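Local structure of Serine/threonine-protein kinase Tel1 (Chaetomium thermophilum, 6SKY) at residues Gly1634-Val1647 with Arg2081-Asp2095. The protein is a PIKK-family serine/threonine kinase that probably senses DNA damage and activates checkpoint signalling by phosphorylating serine or threonine followed by glutamine. Sequence-based numbering, arbitrary orientation.
Sequences GRVLGRSFAASGEV and RQQLGALAALTELDD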
ATOM      1  N   GLY A1634      26.603  17.744 -32.587  1.00 28.87           N
ATOM      2  CA  GLY A1634      25.805  17.684 -31.379  1.00 28.87           C
ATOM      3  C   GLY A1634      24.330  17.855 -31.651  1.00 28.87           C
ATOM      4  O   GLY A1634      23.501  17.199 -31.034  1.00 28.87           O
ATOM      5  N   ARG A1635      23.981  18.737 -32.577  1.00 34.04           N
ATOM      6  CA  ARG A1635      22.577  18.896 -32.930  1.00 34.04           C
ATOM      7  C   ARG A1635      22.007  17.617 -33.530  1.00 34.04           C
ATOM      8  O   ARG A1635      20.888  17.213 -33.204  1.00 34.04           O
ATOM      9  CB  ARG A1635      22.424  20.061 -33.894  1.00 34.04           C
ATOM     10  CG  ARG A1635      21.081  20.695 -33.874  1.00 34.04           C
ATOM     11  CD  ARG A1635      20.870  21.455 -35.142  1.00 34.04           C
ATOM     12  NE  ARG A1635      20.992  22.892 -34.968  1.00 34.04           N
ATOM     13  CZ  ARG A1635      20.986  23.753 -35.976  1.00 34.04           C
ATOM     14  NH1 ARG A1635      20.880  23.313 -37.217  1.00 34.04           N
ATOM     15  NH2 ARG A1635      21.094  25.048 -35.744  1.00 34.04           N
ATOM     16  N   VAL A1636      22.781  16.943 -34.379  1.00 31.12           N
ATOM     17  CA  VAL A1636      22.310  15.698 -34.983  1.00 31.12           C
ATOM     18  C   VAL A1636      22.195  14.590 -33.941  1.00 31.12           C
ATOM     19  O   VAL A1636      21.205  13.851 -33.913  1.00 31.12           O
ATOM     20  CB  VAL A1636      23.231  15.294 -36.145  1.00 31.12           C
ATOM     21  CG1 VAL A1636      22.918  13.901 -36.613  1.00 31.12           C
ATOM     22  CG2 VAL A1636      23.076  16.263 -37.277  1.00 31.12           C
ATOM     23  N   LEU A1637      23.191  14.452 -33.067  1.00 27.92           N
ATOM     24  CA  LEU A1637      23.123  13.430 -32.027  1.00 27.92           C
ATOM     25  C   LEU A1637      21.993  13.701 -31.047  1.00 27.92           C
ATOM     26  O   LEU A1637      21.334  12.770 -30.577  1.00 27.92           O
ATOM     27  CB  LEU A1637      24.443  13.351 -31.276  1.00 27.92           C
ATOM     28  CG  LEU A1637      25.653  12.761 -31.975  1.00 27.92           C
ATOM     29  CD1 LEU A1637      26.840  12.885 -31.063  1.00 27.92           C
ATOM     30  CD2 LEU A1637      25.397  11.325 -32.307  1.00 27.92           C
ATOM     31  N   GLY A1638      21.761  14.969 -30.715  1.00 24.70           N
ATOM     32  CA  GLY A1638      20.686  15.298 -29.806  1.00 24.70           C
ATOM     33  C   GLY A1638      19.326  15.031 -30.404  1.00 24.70           C
ATOM     34  O   GLY A1638      18.428  14.549 -29.720  1.00 24.70           O
ATOM     35  N   ARG A1639      19.155  15.326 -31.690  1.00 31.01           N
ATOM     36  CA  ARG A1639      17.890  15.013 -32.339  1.00 31.01           C
ATOM     37  C   ARG A1639      17.680  13.508 -32.439  1.00 31.01           C
ATOM     38  O   ARG A1639      16.564  13.018 -32.254  1.00 31.01           O
ATOM     39  CB  ARG A1639      17.845  15.664 -33.709  1.00 31.01           C
ATOM     40  CG  ARG A1639      16.492  15.672 -34.333  1.00 31.01           C
ATOM     41  CD  ARG A1639      16.526  16.421 -35.632  1.00 31.01           C
ATOM     42  NE  ARG A1639      17.152  17.726 -35.479  1.00 31.01           N
ATOM     43  CZ  ARG A1639      16.489  18.832 -35.167  1.00 31.01           C
ATOM     44  NH1 ARG A1639      15.181  18.788 -34.980  1.00 31.01           N
ATOM     45  NH2 ARG A1639      17.133  19.979 -35.044  1.00 31.01           N
ATOM     46  N   SER A1640      18.746  12.752 -32.689  1.00 28.04           N
ATOM     47  CA  SER A1640      18.623  11.300 -32.730  1.00 28.04           C
ATOM     48  C   SER A1640      18.234  10.724 -31.374  1.00 28.04           C
ATOM     49  O   SER A1640      17.415   9.803 -31.296  1.00 28.04           O
ATOM     50  CB  SER A1640      19.933  10.692 -33.210  1.00 28.04           C
ATOM     51  OG  SER A1640      19.986   9.314 -32.911  1.00 28.04           O
ATOM     52  N   PHE A1641      18.814  11.242 -30.292  1.00 22.20           N
ATOM     53  CA  PHE A1641      18.480  10.722 -28.969  1.00 22.20           C
ATOM     54  C   PHE A1641      17.092  11.166 -28.535  1.00 22.20           C
ATOM     55  O   PHE A1641      16.364  10.404 -27.896  1.00 22.20           O
ATOM     56  CB  PHE A1641      19.523  11.166 -27.952  1.00 22.20           C
ATOM     57  CG  PHE A1641      19.326  10.593 -26.589  1.00 22.20           C
ATOM     58  CD1 PHE A1641      18.677  11.304 -25.612  1.00 22.20           C
ATOM     59  CD2 PHE A1641      19.805   9.347 -26.277  1.00 22.20           C
ATOM     60  CE1 PHE A1641      18.509  10.780 -24.366  1.00 22.20           C
ATOM     61  CE2 PHE A1641      19.637   8.828 -25.028  1.00 22.20           C
ATOM     62  CZ  PHE A1641      18.991   9.544 -24.076  1.00 22.20           C
ATOM     63  N   ALA A1642      16.700  12.390 -28.867  1.00 24.18           N
ATOM     64  CA  ALA A1642      15.356  12.834 -28.550  1.00 24.18           C
ATOM     65  C   ALA A1642      14.307  12.106 -29.363  1.00 24.18           C
ATOM     66  O   ALA A1642      13.151  12.054 -28.945  1.00 24.18           O
ATOM     67  CB  ALA A1642      15.228  14.333 -28.782  1.00 24.18           C
ATOM     68  N   ALA A1643      14.668  11.554 -30.514  1.00 26.69           N
ATOM     69  CA  ALA A1643      13.706  10.808 -31.303  1.00 26.69           C
ATOM     70  C   ALA A1643      13.708   9.315 -31.019  1.00 26.69           C
ATOM     71  O   ALA A1643      12.717   8.651 -31.323  1.00 26.69           O
ATOM     72  CB  ALA A1643      13.962  11.031 -32.787  1.00 26.69           C
ATOM     73  N   SER A1644      14.776   8.764 -30.456  1.00 26.33           N
ATOM     74  CA  SER A1644      14.800   7.324 -30.244  1.00 26.33           C
ATOM     75  C   SER A1644      15.113   6.949 -28.808  1.00 26.33           C
ATOM     76  O   SER A1644      14.736   5.869 -28.352  1.00 26.33           O
ATOM     77  CB  SER A1644      15.825   6.670 -31.165  1.00 26.33           C
ATOM     78  OG  SER A1644      17.143   7.057 -30.825  1.00 26.33           O
ATOM     79  N   GLY A1645      15.815   7.813 -28.091  1.00 26.18           N
ATOM     80  CA  GLY A1645      16.200   7.481 -26.743  1.00 26.18           C
ATOM     81  C   GLY A1645      17.209   6.376 -26.649  1.00 26.18           C
ATOM     82  O   GLY A1645      17.334   5.756 -25.596  1.00 26.18           O
ATOM     83  N   GLU A1646      17.942   6.119 -27.725  1.00 35.40           N
ATOM     84  CA  GLU A1646      18.918   5.044 -27.800  1.00 35.40           C
ATOM     85  C   GLU A1646      20.302   5.614 -28.056  1.00 35.40           C
ATOM     86  O   GLU A1646      20.468   6.527 -28.866  1.00 35.40           O
ATOM     87  CB  GLU A1646      18.559   4.057 -28.902  1.00 35.40           C
ATOM     88  CG  GLU A1646      17.540   3.032 -28.487  1.00 35.40           C
ATOM     89  CD  GLU A1646      16.857   2.388 -29.667  1.00 35.40           C
ATOM     90  OE1 GLU A1646      17.308   2.617 -30.806  1.00 35.40           O
ATOM     91  OE2 GLU A1646      15.861   1.664 -29.457  1.00 35.40           O
ATOM     92  N   VAL A1647      21.289   5.057 -27.366  1.00 38.29           N
ATOM     93  CA  VAL A1647      22.682   5.473 -27.472  1.00 38.29           C
ATOM     94  C   VAL A1647      23.310   4.837 -28.705  1.00 38.29           C
ATOM     95  O   VAL A1647      23.084   3.647 -28.960  1.00 38.29           O
ATOM     96  CB  VAL A1647      23.458   5.084 -26.209  1.00 38.29           C
ATOM     97  CG1 VAL A1647      24.880   5.553 -26.293  1.00 38.29           C
ATOM     98  CG2 VAL A1647      22.787   5.653 -24.998  1.00 38.29           C
ATOM     99  N   ARG A2081      24.458   8.850 -20.593  1.00 26.17           N
ATOM    100  CA  ARG A2081      23.083   9.150 -20.962  1.00 26.17           C
ATOM    101  C   ARG A2081      22.648  10.521 -20.465  1.00 26.17           C
ATOM    102  O   ARG A2081      21.818  11.166 -21.106  1.00 26.17           O
ATOM    103  CB  ARG A2081      22.161   8.058 -20.449  1.00 26.17           C
ATOM    104  CG  ARG A2081      22.600   6.686 -20.881  1.00 26.17           C
ATOM    105  CD  ARG A2081      21.680   5.614 -20.372  1.00 26.17           C
ATOM    106  NE  ARG A2081      20.495   5.542 -21.204  1.00 26.17           N
ATOM    107  CZ  ARG A2081      20.350   4.688 -22.205  1.00 26.17           C
ATOM    108  NH1 ARG A2081      19.239   4.695 -22.923  1.00 26.17           N
ATOM    109  NH2 ARG A2081      21.313   3.823 -22.479  1.00 26.17           N
ATOM    110  N   GLN A2082      23.210  10.998 -19.356  1.00 21.95           N
ATOM    111  CA  GLN A2082      22.950  12.372 -18.941  1.00 21.95           C
ATOM    112  C   GLN A2082      23.456  13.370 -19.974  1.00 21.95           C
ATOM    113  O   GLN A2082      22.779  14.355 -20.279  1.00 21.95           O
ATOM    114  CB  GLN A2082      23.595  12.642 -17.590  1.00 21.95           C
ATOM    115  CG  GLN A2082      22.853  12.059 -16.422  1.00 21.95           C
ATOM    116  CD  GLN A2082      23.640  12.148 -15.136  1.00 21.95           C
ATOM    117  OE1 GLN A2082      24.725  12.710 -15.095  1.00 21.95           O
ATOM    118  NE2 GLN A2082      23.095  11.584 -14.078  1.00 21.95           N
ATOM    119  N   GLN A2083      24.649  13.138 -20.518  1.00 24.31           N
ATOM    120  CA  GLN A2083      25.172  14.034 -21.545  1.00 24.31           C
ATOM    121  C   GLN A2083      24.337  13.979 -22.815  1.00 24.31           C
ATOM    122  O   GLN A2083      24.092  15.011 -23.453  1.00 24.31           O
ATOM    123  CB  GLN A2083      26.619  13.688 -21.861  1.00 24.31           C
ATOM    124  CG  GLN A2083      27.542  13.714 -20.687  1.00 24.31           C
ATOM    125  CD  GLN A2083      27.690  15.078 -20.105  1.00 24.31           C
ATOM    126  OE1 GLN A2083      27.549  16.077 -20.796  1.00 24.31           O
ATOM    127  NE2 GLN A2083      27.973  15.137 -18.817  1.00 24.31           N
ATOM    128  N   LEU A2084      23.897  12.789 -23.210  1.00 19.93           N
ATOM    129  CA  LEU A2084      23.043  12.698 -24.389  1.00 19.93           C
ATOM    130  C   LEU A2084      21.706  13.395 -24.166  1.00 19.93           C
ATOM    131  O   LEU A2084      21.155  14.013 -25.083  1.00 19.93           O
ATOM    132  CB  LEU A2084      22.841  11.240 -24.771  1.00 19.93           C
ATOM    133  CG  LEU A2084      24.026  10.617 -25.485  1.00 19.93           C
ATOM    134  CD1 LEU A2084      23.853   9.137 -25.562  1.00 19.93           C
ATOM    135  CD2 LEU A2084      24.133  11.203 -26.857  1.00 19.93           C
ATOM    136  N   GLY A2085      21.173  13.325 -22.950  1.00 18.94           N
ATOM    137  CA  GLY A2085      19.957  14.053 -22.649  1.00 18.94           C
ATOM    138  C   GLY A2085      20.146  15.551 -22.626  1.00 18.94           C
ATOM    139  O   GLY A2085      19.236  16.296 -22.983  1.00 18.94           O
ATOM    140  N   ALA A2086      21.318  16.017 -22.194  1.00 18.54           N
ATOM    141  CA  ALA A2086      21.643  17.435 -22.322  1.00 18.54           C
ATOM    142  C   ALA A2086      21.651  17.870 -23.781  1.00 18.54           C
ATOM    143  O   ALA A2086      21.157  18.950 -24.117  1.00 18.54           O
ATOM    144  CB  ALA A2086      22.994  17.723 -21.680  1.00 18.54           C
ATOM    145  N   LEU A2087      22.225  17.050 -24.657  1.00 17.86           N
ATOM    146  CA  LEU A2087      22.175  17.347 -26.085  1.00 17.86           C
ATOM    147  C   LEU A2087      20.742  17.435 -26.587  1.00 17.86           C
ATOM    148  O   LEU A2087      20.406  18.331 -27.368  1.00 17.86           O
ATOM    149  CB  LEU A2087      22.937  16.289 -26.872  1.00 17.86           C
ATOM    150  CG  LEU A2087      24.456  16.317 -26.892  1.00 17.86           C
ATOM    151  CD1 LEU A2087      24.947  15.143 -27.669  1.00 17.86           C
ATOM    152  CD2 LEU A2087      24.926  17.582 -27.516  1.00 17.86           C
ATOM    153  N   ALA A2088      19.886  16.507 -26.160  1.00 18.58           N
ATOM    154  CA  ALA A2088      18.492  16.524 -26.600  1.00 18.58           C
ATOM    155  C   ALA A2088      17.754  17.764 -26.104  1.00 18.58           C
ATOM    156  O   ALA A2088      16.960  18.363 -26.840  1.00 18.58           O
ATOM    157  CB  ALA A2088      17.787  15.260 -26.132  1.00 18.58           C
ATOM    158  N   ALA A2089      18.009  18.167 -24.861  1.00 19.73           N
ATOM    159  CA  ALA A2089      17.402  19.377 -24.316  1.00 19.73           C
ATOM    160  C   ALA A2089      17.836  20.618 -25.081  1.00 19.73           C
ATOM    161  O   ALA A2089      17.008  21.471 -25.421  1.00 19.73           O
ATOM    162  CB  ALA A2089      17.759  19.509 -22.841  1.00 19.73           C
ATOM    163  N   LEU A2090      19.138  20.753 -25.339  1.00 19.61           N
ATOM    164  CA  LEU A2090      19.619  21.901 -26.100  1.00 19.61           C
ATOM    165  C   LEU A2090      19.055  21.913 -27.511  1.00 19.61           C
ATOM    166  O   LEU A2090      18.784  22.982 -28.061  1.00 19.61           O
ATOM    167  CB  LEU A2090      21.139  21.912 -26.140  1.00 19.61           C
ATOM    168  CG  LEU A2090      21.874  22.214 -24.843  1.00 19.61           C
ATOM    169  CD1 LEU A2090      23.303  21.796 -24.964  1.00 19.61           C
ATOM    170  CD2 LEU A2090      21.799  23.668 -24.538  1.00 19.61           C
ATOM    171  N   THR A2091      18.834  20.742 -28.101  1.00 24.90           N
ATOM    172  CA  THR A2091      18.265  20.700 -29.443  1.00 24.90           C
ATOM    173  C   THR A2091      16.802  21.126 -29.452  1.00 24.90           C
ATOM    174  O   THR A2091      16.372  21.835 -30.363  1.00 24.90           O
ATOM    175  CB  THR A2091      18.432  19.303 -30.027  1.00 24.90           C
ATOM    176  OG1 THR A2091      19.821  18.984 -30.070  1.00 24.90           O
ATOM    177  CG2 THR A2091      17.897  19.246 -31.414  1.00 24.90           C
ATOM    178  N   GLU A2092      16.018  20.723 -28.450  1.00 26.64           N
ATOM    179  CA  GLU A2092      14.627  21.179 -28.402  1.00 26.64           C
ATOM    180  C   GLU A2092      14.537  22.678 -28.136  1.00 26.64           C
ATOM    181  O   GLU A2092      13.685  23.371 -28.708  1.00 26.64           O
ATOM    182  CB  GLU A2092      13.844  20.403 -27.346  1.00 26.64           C
ATOM    183  CG  GLU A2092      13.578  18.949 -27.719  1.00 26.64           C
ATOM    184  CD  GLU A2092      12.933  18.145 -26.598  1.00 26.64           C
ATOM    185  OE1 GLU A2092      13.256  18.394 -25.415  1.00 26.64           O
ATOM    186  OE2 GLU A2092      12.103  17.261 -26.901  1.00 26.64           O
ATOM    187  N   LEU A2093      15.403  23.192 -27.264  1.00 25.83           N
ATOM    188  CA  LEU A2093      15.497  24.636 -27.075  1.00 25.83           C
ATOM    189  C   LEU A2093      15.777  25.346 -28.392  1.00 25.83           C
ATOM    190  O   LEU A2093      15.091  26.309 -28.751  1.00 25.83           O
ATOM    191  CB  LEU A2093      16.586  24.945 -26.052  1.00 25.83           C
ATOM    192  CG  LEU A2093      16.925  26.395 -25.742  1.00 25.83           C
ATOM    193  CD1 LEU A2093      15.689  27.170 -25.458  1.00 25.83           C
ATOM    194  CD2 LEU A2093      17.838  26.455 -24.561  1.00 25.83           C
ATOM    195  N   ASP A2094      16.790  24.886 -29.123  1.00 33.46           N
ATOM    196  CA  ASP A2094      17.122  25.500 -30.400  1.00 33.46           C
ATOM    197  C   ASP A2094      15.969  25.403 -31.383  1.00 33.46           C
ATOM    198  O   ASP A2094      15.782  26.291 -32.217  1.00 33.46           O
ATOM    199  CB  ASP A2094      18.363  24.838 -30.981  1.00 33.46           C
ATOM    200  CG  ASP A2094      19.167  25.769 -31.852  1.00 33.46           C
ATOM    201  OD1 ASP A2094      18.621  26.796 -32.301  1.00 33.46           O
ATOM    202  OD2 ASP A2094      20.355  25.472 -32.089  1.00 33.46           O
ATOM    203  N   ASP A2095      15.188  24.325 -31.319  1.00 33.60           N
ATOM    204  CA  ASP A2095      14.065  24.179 -32.239  1.00 33.60           C
ATOM    205  C   ASP A2095      12.983  25.209 -31.966  1.00 33.60           C
ATOM    206  O   ASP A2095      12.471  25.837 -32.892  1.00 33.60           O
ATOM    207  CB  ASP A2095      13.482  22.774 -32.153  1.00 33.60           C
ATOM    208  CG  ASP A2095      14.235  21.780 -32.997  1.00 33.60           C
ATOM    209  OD1 ASP A2095      15.256  22.164 -33.599  1.00 33.60           O
ATOM    210  OD2 ASP A2095      13.807  20.610 -33.059  1.00 33.60           O
TER
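With CG anti to the backbone N (chi1 -167°) and the chain bent at chi3, the Arg1639 side chain starts away from helix 2077-2097 and then turns its guanidinium back onto Asp2095. Two hydrogen bonds of a salt bridge grip the carboxylate end-on: Arg1639 NH1 lies 3.0 Å from Asp2095 OD2 and NH2 3.2 Å from Asp2095 OD1, each oxygen using its syn lone pair. Thr2091 CG2 lies over one guanidinium face, toward its rim. The same threonine is a knob among Gly1634, Arg1635, Gly1638 and Arg1639; its OG1 donates to Leu2087 O of its own helix (2.8 Å), which also accepts from Thr2091 N, from the opposite face of the carbonyl plane. Phe1641, CG anti to its N (chi1 -175°), lays its ring over Leu2084 in a CH-pi contact, Leu2084 CB 3.9 Å from the Phe1641 ring centroid; Gly1645 CA sits over the rim of the opposite face. Ala2088 CB meets the ring edge and packs on Ala1642 CB. Beyond the helix end, Val1647 CG2 touches Leu2084 CD1 (3.7 Å) and lies over the rim of the Arg2081 guanidinium, whose NE pairs with Asp2126. The axes of 1634-1644 and 2081-2095 approach to 7.5 Å at 100°, joining helix 1627-1644 to a FAT-domain helix distant in sequence. Arg1635 reaches Asp2094 only by a long salt bridge, its stronger partner being Asp1601; Arg1639-Asp2095 is the shorter ionic link, beside a largely apolar core in which Gly1638 and Ala2088 let the backbones come close.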